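Local structure of probable Zn binding protein (3Q69) at residues 30-38 and 50-60; 65-75 and 97-105. The protein is of unproven function but, as a Muc B2-like domain of a putative mucus-binding protein, probably takes part in adhesion of the bacterium to mucus. All coordinates share one frame; numbering follows the deposited sequence.

Contact 1: residues 30-38 and 50-60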
loop_
_atom_site.group_PDB
_atom_site.type_symbol
_atom_site.label_atom_id
_atom_site.label_comp_id
_atom_site.label_asym_id
_atom_site.label_seq_id
_atom_site.Cartn_x
_atom_site.Cartn_y
_atom_site.Cartn_z
ATOM N N VAL A 30 -4.349 -7.655 5.415
ATOM C CA VAL A 30 -3.609 -7.238 4.232
ATOM C C VAL A 30 -4.522 -6.682 3.161
ATOM O O VAL A 30 -5.566 -7.260 2.878
ATOM C CB VAL A 30 -2.810 -8.422 3.649
ATOM C CG1 VAL A 30 -1.920 -7.960 2.537
ATOM C CG2 VAL A 30 -1.974 -9.081 4.767
ATOM N N VAL A 31 -4.128 -5.536 2.603
ATOM C CA VAL A 31 -4.857 -4.876 1.529
ATOM C C VAL A 31 -3.845 -4.341 0.535
ATOM O O VAL A 31 -2.667 -4.123 0.851
ATOM C CB VAL A 31 -5.744 -3.701 2.017
ATOM C CG1 VAL A 31 -6.933 -4.247 2.769
ATOM C CG2 VAL A 31 -4.947 -2.755 2.903
ATOM N N SER A 32 -4.319 -4.084 -0.666
ATOM C CA SER A 32 -3.418 -3.645 -1.699
ATOM C C SER A 32 -3.961 -2.521 -2.541
ATOM O O SER A 32 -5.168 -2.350 -2.672
ATOM C CB SER A 32 -3.075 -4.846 -2.582
ATOM O OG SER A 32 -2.454 -4.430 -3.778
ATOM N N LEU A 33 -3.052 -1.753 -3.121
ATOM C CA LEU A 33 -3.427 -0.645 -3.987
ATOM C C LEU A 33 -2.631 -0.864 -5.269
ATOM O O LEU A 33 -1.397 -0.989 -5.252
ATOM C CB LEU A 33 -3.069 0.694 -3.331
ATOM C CG LEU A 33 -3.887 1.041 -2.083
ATOM C CD1 LEU A 33 -3.450 2.348 -1.493
ATOM C CD2 LEU A 33 -5.344 1.048 -2.438
ATOM N N ILE A 34 -3.343 -0.930 -6.384
ATOM C CA ILE A 34 -2.714 -1.176 -7.673
ATOM C C ILE A 34 -2.699 0.099 -8.523
ATOM O O ILE A 34 -3.729 0.707 -8.782
ATOM C CB ILE A 34 -3.463 -2.308 -8.386
ATOM C CG1 ILE A 34 -3.582 -3.479 -7.405
ATOM C CG2 ILE A 34 -2.724 -2.735 -9.671
ATOM C CD1 ILE A 34 -4.428 -4.670 -7.902
ATOM N N PHE A 35 -1.501 0.486 -8.946
ATOM C CA PHE A 35 -1.277 1.687 -9.743
ATOM C C PHE A 35 -0.764 1.301 -11.131
ATOM O O PHE A 35 0.249 0.599 -11.265
ATOM C CB PHE A 35 -0.218 2.561 -9.079
ATOM C CG PHE A 35 -0.569 3.023 -7.703
ATOM C CD1 PHE A 35 -0.963 4.339 -7.477
ATOM C CD2 PHE A 35 -0.507 2.150 -6.627
ATOM C CE1 PHE A 35 -1.289 4.791 -6.180
ATOM C CE2 PHE A 35 -0.827 2.576 -5.333
ATOM C CZ PHE A 35 -1.218 3.896 -5.110
ATOM N N THR A 36 -1.448 1.766 -12.167
ATOM C CA THR A 36 -1.042 1.433 -13.518
ATOM C C THR A 36 -0.952 2.668 -14.389
ATOM O O THR A 36 -1.924 3.398 -14.544
ATOM C CB THR A 36 -2.026 0.436 -14.192
ATOM O OG1 THR A 36 -1.967 -0.822 -13.517
ATOM C CG2 THR A 36 -1.631 0.189 -15.669
ATOM N N GLN A 37 0.230 2.909 -14.943
ATOM C CA GLN A 37 0.444 4.036 -15.838
ATOM C C GLN A 37 0.514 3.545 -17.274
ATOM O O GLN A 37 1.108 2.487 -17.556
ATOM C CB GLN A 37 1.741 4.752 -15.489
ATOM C CG GLN A 37 2.206 5.741 -16.528
ATOM C CD GLN A 37 3.459 6.498 -16.119
ATOM O OE1 GLN A 37 4.259 6.017 -15.322
ATOM N NE2 GLN A 37 3.658 7.663 -16.707
ATOM N N SER A 38 -0.118 4.299 -18.172
ATOM C CA SER A 38 -0.112 3.982 -19.594
ATOM C C SER A 38 0.928 4.840 -20.310
ATOM O O SER A 38 1.255 5.940 -19.885
ATOM C CB SER A 38 -1.477 4.242 -20.224
ATOM O OG SER A 38 -2.425 3.298 -19.764
ATOM N N TRP A 50 7.004 7.908 -21.476
ATOM C CA TRP A 50 6.111 8.015 -20.325
ATOM C C TRP A 50 5.895 9.477 -19.926
ATOM O O TRP A 50 6.838 10.249 -19.936
ATOM C CB TRP A 50 6.693 7.258 -19.127
ATOM C CG TRP A 50 6.986 5.832 -19.374
ATOM C CD1 TRP A 50 8.207 5.269 -19.663
ATOM C CD2 TRP A 50 6.045 4.754 -19.340
ATOM N NE1 TRP A 50 8.072 3.909 -19.803
ATOM C CE2 TRP A 50 6.759 3.566 -19.609
ATOM C CE3 TRP A 50 4.666 4.677 -19.109
ATOM C CZ2 TRP A 50 6.137 2.313 -19.655
ATOM C CZ3 TRP A 50 4.047 3.429 -19.160
ATOM C CH2 TRP A 50 4.787 2.264 -19.430
ATOM N N ASP A 51 4.669 9.865 -19.579
ATOM C CA ASP A 51 4.434 11.251 -19.164
ATOM C C ASP A 51 5.133 11.491 -17.824
ATOM O O ASP A 51 4.713 10.982 -16.780
ATOM C CB ASP A 51 2.944 11.546 -19.010
ATOM C CG ASP A 51 2.671 13.032 -18.775
ATOM O OD1 ASP A 51 3.372 13.637 -17.928
ATOM O OD2 ASP A 51 1.764 13.583 -19.434
ATOM N N SER A 52 6.199 12.281 -17.870
ATOM C CA SER A 52 7.006 12.593 -16.696
ATOM C C SER A 52 6.272 13.185 -15.499
ATOM O O SER A 52 6.723 13.049 -14.347
ATOM C CB SER A 52 8.128 13.543 -17.092
ATOM O OG SER A 52 9.063 13.690 -16.033
ATOM N N LYS A 53 5.142 13.831 -15.765
ATOM C CA LYS A 53 4.375 14.462 -14.703
ATOM C C LYS A 53 3.196 13.609 -14.236
ATOM O O LYS A 53 2.399 14.062 -13.419
ATOM C CB LYS A 53 3.869 15.830 -15.164
ATOM C CG LYS A 53 4.974 16.812 -15.524
ATOM C CD LYS A 53 5.826 17.154 -14.313
ATOM C CE LYS A 53 6.883 18.191 -14.656
ATOM N NZ LYS A 53 7.742 18.518 -13.485
ATOM N N TRP A 54 3.083 12.380 -14.746
ATOM C CA TRP A 54 2.001 11.484 -14.341
ATOM C C TRP A 54 2.137 11.240 -12.851
ATOM O O TRP A 54 3.230 11.100 -12.327
ATOM C CB TRP A 54 2.077 10.121 -15.047
ATOM C CG TRP A 54 0.983 9.158 -14.619
ATOM C CD1 TRP A 54 -0.304 9.103 -15.097
ATOM C CD2 TRP A 54 1.086 8.114 -13.635
ATOM N NE1 TRP A 54 -1.000 8.091 -14.476
ATOM C CE2 TRP A 54 -0.176 7.470 -13.579
ATOM C CE3 TRP A 54 2.116 7.659 -12.802
ATOM C CZ2 TRP A 54 -0.430 6.392 -12.722
ATOM C CZ3 TRP A 54 1.861 6.585 -11.951
ATOM C CH2 TRP A 54 0.591 5.965 -11.919
ATOM N N SER A 55 1.005 11.142 -12.180
ATOM C CA SER A 55 0.975 10.928 -10.740
ATOM C C SER A 55 -0.415 10.421 -10.348
ATOM O O SER A 55 -1.410 10.844 -10.913
ATOM C CB SER A 55 1.278 12.231 -9.991
ATOM O OG SER A 55 1.475 11.951 -8.618
ATOM N N LEU A 56 -0.470 9.516 -9.380
ATOM C CA LEU A 56 -1.727 8.942 -8.952
ATOM C C LEU A 56 -1.660 8.631 -7.470
ATOM O O LEU A 56 -0.689 8.070 -6.956
ATOM C CB LEU A 56 -2.015 7.666 -9.750
ATOM C CG LEU A 56 -3.321 6.900 -9.472
ATOM C CD1 LEU A 56 -4.499 7.764 -9.855
ATOM C CD2 LEU A 56 -3.336 5.557 -10.295
ATOM N N THR A 57 -2.727 9.003 -6.789
ATOM C CA THR A 57 -2.825 8.815 -5.369
ATOM C C THR A 57 -4.039 7.982 -5.028
ATOM O O THR A 57 -5.101 8.127 -5.645
ATOM C CB THR A 57 -2.933 10.188 -4.642
ATOM O OG1 THR A 57 -1.722 10.922 -4.852
ATOM C CG2 THR A 57 -3.112 9.993 -3.120
ATOM N N GLN A 58 -3.880 7.096 -4.052
ATOM C CA GLN A 58 -4.986 6.248 -3.605
ATOM C C GLN A 58 -4.826 6.150 -2.080
ATOM O O GLN A 58 -3.754 6.430 -1.526
ATOM C CB GLN A 58 -4.908 4.846 -4.258
ATOM C CG GLN A 58 -5.003 4.865 -5.759
ATOM C CD GLN A 58 -5.195 3.502 -6.392
ATOM O OE1 GLN A 58 -6.274 2.904 -6.317
ATOM N NE2 GLN A 58 -4.138 3.000 -7.028
ATOM N N THR A 59 -5.875 5.701 -1.414
ATOM C CA THR A 59 -5.837 5.616 0.031
ATOM C C THR A 59 -6.173 4.269 0.617
ATOM O O THR A 59 -7.134 3.622 0.208
ATOM C CB THR A 59 -6.817 6.636 0.674
ATOM O OG1 THR A 59 -6.412 7.966 0.328
ATOM C CG2 THR A 59 -6.836 6.474 2.191
ATOM N N PHE A 60 -5.364 3.864 1.583
ATOM C CA PHE A 60 -5.587 2.642 2.336
ATOM C C PHE A 60 -6.579 3.167 3.380
ATOM O O PHE A 60 -6.179 3.893 4.293
ATOM C CB PHE A 60 -4.312 2.228 3.058
ATOM C CG PHE A 60 -3.315 1.501 2.196
ATOM C CD1 PHE A 60 -3.639 0.288 1.582
ATOM C CD2 PHE A 60 -2.007 1.971 2.101
ATOM C CE1 PHE A 60 -2.659 -0.452 0.883
ATOM C CE2 PHE A 60 -1.031 1.248 1.415
ATOM C CZ PHE A 60 -1.362 0.027 0.808
HETATM O O HOH W 1 2.284 8.585 -18.584
#

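Contact 2: residues 65-75 and 97-105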
loop_
_atom_site.group_PDB
_atom_site.type_symbol
_atom_site.label_atom_id
_atom_site.label_comp_id
_atom_site.label_asym_id
_atom_site.label_seq_id
_atom_site.Cartn_x
_atom_site.Cartn_y
_atom_site.Cartn_z
ATOM N N SER A 65 -9.152 -1.253 14.643
ATOM C CA SER A 65 -8.525 -2.442 15.219
ATOM C C SER A 65 -9.558 -3.363 15.876
ATOM O O SER A 65 -10.526 -2.895 16.492
ATOM C CB SER A 65 -7.490 -2.024 16.258
ATOM O OG SER A 65 -6.374 -1.410 15.650
ATOM N N PRO A 66 -9.375 -4.682 15.744
ATOM C CA PRO A 66 -10.326 -5.615 16.352
ATOM C C PRO A 66 -10.410 -5.393 17.851
ATOM O O PRO A 66 -9.396 -5.191 18.513
ATOM C CB PRO A 66 -9.739 -6.983 16.015
ATOM C CG PRO A 66 -9.041 -6.729 14.710
ATOM C CD PRO A 66 -8.351 -5.407 14.974
ATOM N N VAL A 67 -11.625 -5.417 18.382
ATOM C CA VAL A 67 -11.819 -5.245 19.818
ATOM C C VAL A 67 -11.710 -6.611 20.474
ATOM O O VAL A 67 -12.410 -7.548 20.093
ATOM C CB VAL A 67 -13.197 -4.646 20.143
ATOM C CG1 VAL A 67 -13.364 -4.517 21.647
ATOM C CG2 VAL A 67 -13.331 -3.283 19.473
ATOM N N ILE A 68 -10.811 -6.721 21.447
ATOM C CA ILE A 68 -10.591 -7.972 22.163
ATOM C C ILE A 68 -10.921 -7.762 23.635
ATOM O O ILE A 68 -10.302 -6.933 24.315
ATOM C CB ILE A 68 -9.131 -8.444 22.015
ATOM C CG1 ILE A 68 -8.889 -8.920 20.579
ATOM C CG2 ILE A 68 -8.842 -9.562 23.006
ATOM C CD1 ILE A 68 -7.505 -9.499 20.331
ATOM N N ILE A 69 -11.912 -8.506 24.112
ATOM C CA ILE A 69 -12.363 -8.416 25.498
ATOM C C ILE A 69 -11.222 -8.603 26.502
ATOM O O ILE A 69 -10.491 -9.589 26.442
ATOM C CB ILE A 69 -13.465 -9.476 25.783
ATOM C CG1 ILE A 69 -14.616 -9.297 24.795
ATOM C CG2 ILE A 69 -13.975 -9.338 27.209
ATOM C CD1 ILE A 69 -15.726 -10.318 24.939
ATOM N N GLY A 70 -11.080 -7.650 27.420
ATOM C CA GLY A 70 -10.037 -7.734 28.429
ATOM C C GLY A 70 -8.766 -6.979 28.097
ATOM O O GLY A 70 -7.945 -6.727 28.983
ATOM N N TYR A 71 -8.602 -6.608 26.828
ATOM C CA TYR A 71 -7.416 -5.887 26.379
ATOM C C TYR A 71 -7.774 -4.632 25.607
ATOM O O TYR A 71 -8.936 -4.406 25.275
ATOM C CB TYR A 71 -6.549 -6.778 25.488
ATOM C CG TYR A 71 -6.050 -8.032 26.169
ATOM C CD1 TYR A 71 -6.885 -9.140 26.335
ATOM C CD2 TYR A 71 -4.745 -8.103 26.663
ATOM C CE1 TYR A 71 -6.423 -10.298 26.980
ATOM C CE2 TYR A 71 -4.277 -9.238 27.306
ATOM C CZ TYR A 71 -5.118 -10.337 27.464
ATOM O OH TYR A 71 -4.656 -11.464 28.108
ATOM N N THR A 72 -6.766 -3.814 25.325
ATOM C CA THR A 72 -6.965 -2.578 24.576
ATOM C C THR A 72 -5.783 -2.392 23.618
ATOM O O THR A 72 -4.618 -2.531 24.009
ATOM C CB THR A 72 -7.051 -1.364 25.510
ATOM O OG1 THR A 72 -5.775 -1.134 26.110
ATOM C CG2 THR A 72 -8.086 -1.604 26.605
ATOM N N ALA A 73 -6.088 -2.077 22.361
ATOM C CA ALA A 73 -5.061 -1.891 21.333
ATOM C C ALA A 73 -4.381 -0.533 21.443
ATOM O O ALA A 73 -5.058 0.489 21.589
ATOM C CB ALA A 73 -5.683 -2.036 19.948
ATOM N N ASP A 74 -3.051 -0.517 21.368
ATOM C CA ASP A 74 -2.331 0.746 21.448
ATOM C C ASP A 74 -2.758 1.683 20.324
ATOM O O ASP A 74 -2.614 2.890 20.437
ATOM C CB ASP A 74 -0.807 0.524 21.435
ATOM C CG ASP A 74 -0.318 -0.249 20.223
ATOM O OD1 ASP A 74 0.920 -0.408 20.094
ATOM O OD2 ASP A 74 -1.147 -0.710 19.405
ATOM N N LYS A 75 -3.293 1.118 19.246
ATOM C CA LYS A 75 -3.771 1.894 18.101
ATOM C C LYS A 75 -5.189 1.410 17.760
ATOM O O LYS A 75 -5.372 0.498 16.948
ATOM C CB LYS A 75 -2.856 1.704 16.883
ATOM C CG LYS A 75 -1.415 2.020 17.113
ATOM C CD LYS A 75 -0.604 1.762 15.831
ATOM C CE LYS A 75 0.890 1.634 16.119
ATOM N NZ LYS A 75 1.415 2.856 16.783
ATOM N N GLU A 97 3.634 -1.429 6.764
ATOM C CA GLU A 97 3.557 -2.543 7.688
ATOM C C GLU A 97 3.721 -2.067 9.121
ATOM O O GLU A 97 4.669 -1.363 9.447
ATOM C CB GLU A 97 4.631 -3.598 7.356
ATOM C CG GLU A 97 4.787 -4.697 8.423
ATOM C CD GLU A 97 5.656 -5.869 7.975
ATOM O OE1 GLU A 97 6.657 -5.649 7.260
ATOM O OE2 GLU A 97 5.347 -7.018 8.357
ATOM N N GLU A 98 2.772 -2.419 9.975
ATOM C CA GLU A 98 2.895 -2.064 11.374
ATOM C C GLU A 98 2.196 -3.076 12.271
ATOM O O GLU A 98 1.455 -3.956 11.813
ATOM C CB GLU A 98 2.382 -0.633 11.634
ATOM C CG GLU A 98 0.980 -0.262 11.123
ATOM C CD GLU A 98 0.604 1.183 11.478
ATOM O OE1 GLU A 98 0.506 1.527 12.687
ATOM O OE2 GLU A 98 0.410 1.987 10.541
ATOM N N THR A 99 2.453 -2.968 13.563
ATOM C CA THR A 99 1.846 -3.876 14.503
ATOM C C THR A 99 1.044 -3.107 15.534
ATOM O O THR A 99 1.465 -2.059 16.011
ATOM C CB THR A 99 2.928 -4.697 15.221
ATOM O OG1 THR A 99 3.766 -5.344 14.250
ATOM C CG2 THR A 99 2.296 -5.740 16.125
ATOM N N VAL A 100 -0.120 -3.649 15.863
ATOM C CA VAL A 100 -0.985 -3.079 16.868
ATOM C C VAL A 100 -0.795 -3.980 18.082
ATOM O O VAL A 100 -0.925 -5.200 17.968
ATOM C CB VAL A 100 -2.453 -3.108 16.405
ATOM C CG1 VAL A 100 -3.359 -2.466 17.469
ATOM C CG2 VAL A 100 -2.585 -2.349 15.077
ATOM N N ILE A 101 -0.506 -3.392 19.242
ATOM C CA ILE A 101 -0.282 -4.179 20.455
ATOM C C ILE A 101 -1.439 -4.090 21.457
ATOM O O ILE A 101 -1.954 -3.007 21.753
ATOM C CB ILE A 101 1.041 -3.736 21.140
ATOM C CG1 ILE A 101 2.218 -4.061 20.222
ATOM C CG2 ILE A 101 1.209 -4.412 22.493
ATOM C CD1 ILE A 101 2.367 -5.556 19.925
ATOM N N TYR A 102 -1.836 -5.238 21.995
ATOM C CA TYR A 102 -2.933 -5.276 22.963
ATOM C C TYR A 102 -2.415 -5.435 24.389
ATOM O O TYR A 102 -1.649 -6.346 24.680
ATOM C CB TYR A 102 -3.900 -6.417 22.626
ATOM C CG TYR A 102 -4.659 -6.215 21.333
ATOM C CD1 TYR A 102 -5.846 -5.484 21.310
ATOM C CD2 TYR A 102 -4.182 -6.740 20.125
ATOM C CE1 TYR A 102 -6.544 -5.275 20.116
ATOM C CE2 TYR A 102 -4.865 -6.541 18.944
ATOM C CZ TYR A 102 -6.047 -5.803 18.938
ATOM O OH TYR A 102 -6.711 -5.579 17.744
ATOM N N SER A 103 -2.823 -4.522 25.264
ATOM C CA SER A 103 -2.431 -4.551 26.666
ATOM C C SER A 103 -3.645 -4.827 27.560
ATOM O O SER A 103 -4.665 -4.134 27.456
ATOM C CB SER A 103 -1.831 -3.204 27.065
ATOM O OG SER A 103 -0.601 -2.959 26.412
ATOM N N ALA A 104 -3.525 -5.815 28.446
ATOM C CA ALA A 104 -4.608 -6.161 29.361
ATOM C C ALA A 104 -5.108 -4.905 30.065
ATOM O O ALA A 104 -4.325 -4.160 30.658
ATOM C CB ALA A 104 -4.121 -7.173 30.378
ATOM N N ASN A 105 -6.418 -4.682 29.995
ATOM C CA ASN A 105 -7.054 -3.512 30.596
ATOM C C ASN A 105 -7.502 -3.788 32.030
ATOM O O ASN A 105 -6.701 -3.751 32.971
ATOM C CB ASN A 105 -8.260 -3.101 29.738
ATOM C CG ASN A 105 -8.940 -1.836 30.234
ATOM O OD1 ASN A 105 -8.308 -0.795 30.387
ATOM N ND2 ASN A 105 -10.244 -1.918 30.471
HETATM O O HOH W 2 2.992 -0.035 17.913
#

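Contact 1: residues 30-38 and 50-60
The rings of Phe60, Phe35 and Trp54 each turn one face to the partner segment: Leu33 CD1 sits over Phe60, Gln58 NE2 over Phe35 and Gln37 CB over Trp54. At the edges, Ser32 CA lies near the plane of Phe60, Leu56 O near that of Phe35 and Gln37 O near that of Trp50. This is face-to-face packing of two beta layers, strand 30-38 of the mixed sheet on strand 55-60 of the two-stranded one, running antiparallel with axes 7.8 Å apart. Leu33 CD1 makes a CH-pi contact 3.6 Å from the Phe60 centroid, the branched leucine laying one methyl over the flat ring, while Val31 CG2 touches CD1 of the same ring. Gln37, CG anti to the backbone N (chi1 167°), lies extended along Trp54 with its amide stacked 16° from the indole plane. Its long aliphatic stem suits the ring; its OE1 bonds to Arg7, which also makes a cation-pi contact with Trp50. A water joins Ser38 O and Asp51 N, beside a type I turn whose Asp51 forms an Asx turn with Lys53 N. Gln58 bridges the layers: NE2 donates to Ile34 O at 2.9 Å, from above the carbonyl plane.

Contact 2: residues 65-75 and 97-105
Thr72 and Ser103 form an antiparallel hydrogen-bonded pair, Ser103 N to Thr72 O and Thr72 N to Ser103 O both at 3.0 Å, which attaches the short edge strand 71-73 to strand 97-104 of the mixed sheet. The pairing is prolonged at each end: Asn105 N donates to Gly70 O, and Asp74 N to Ile101 O at 2.7 Å. Asp74 then puts a side chain where a strand would put its backbone. With CG held between its own N and carbonyl carbon (chi1 57°), the short carboxylate turns back so that OD2 accepts from Ile101 N at 2.8 Å, from above the carboxylate plane. A water links OD1 to Thr99 O.

On the face carrying Ala73 and Tyr102, the small Ala73 CB touches both Tyr102 CE1 and Val100 CG1, each 3.4 Å away. The Tyr102 ring reaches from there to the incoming loop, where Pro66 meets its hydroxyl end at the ring edge: Tyr102 OH donates to Pro66 O at 2.8 Å, in the carbonyl plane and on a lone pair. Ile68 CD1 covers one face of this ring in a CH-pi contact, 4.1 Å from the centroid, and Ala25 of strand 24-25 touches both side chains. Thr72 CG2 packs against Asn105 CB, and Tyr71 CE2 against Ala104 CB.

Farther out, Ser65 OG approaches Lys75 O, though so closely that the exact geometry is doubtful. The type II turn Ile68-Tyr71 brings the chain into the edge strand; Gly70 suits its third position because, at phi 96°, a CB would press on Ile69 O.

In the fold
Contact 1 and contact 2 occupy opposite sides of the chain's centre in this elongated, all-beta domain, their own centres about 31 Å apart and their nearest atoms about 8 Å apart, without touching. They follow one another along the chain: strand 55-64 leaves contact 1 and runs on into the loop that opens contact 2. Both involve the same mixed sheet, but differently. In contact 1 a second, two-stranded sheet packs over strand 27-42, mainly through side chains; in contact 2 the sheet itself gains its edge strand 71-73, mainly through backbone bonds. Strand 2-19 lies between strands 27-42 and 96-104, connecting the two regions within one Muc B2-like domain.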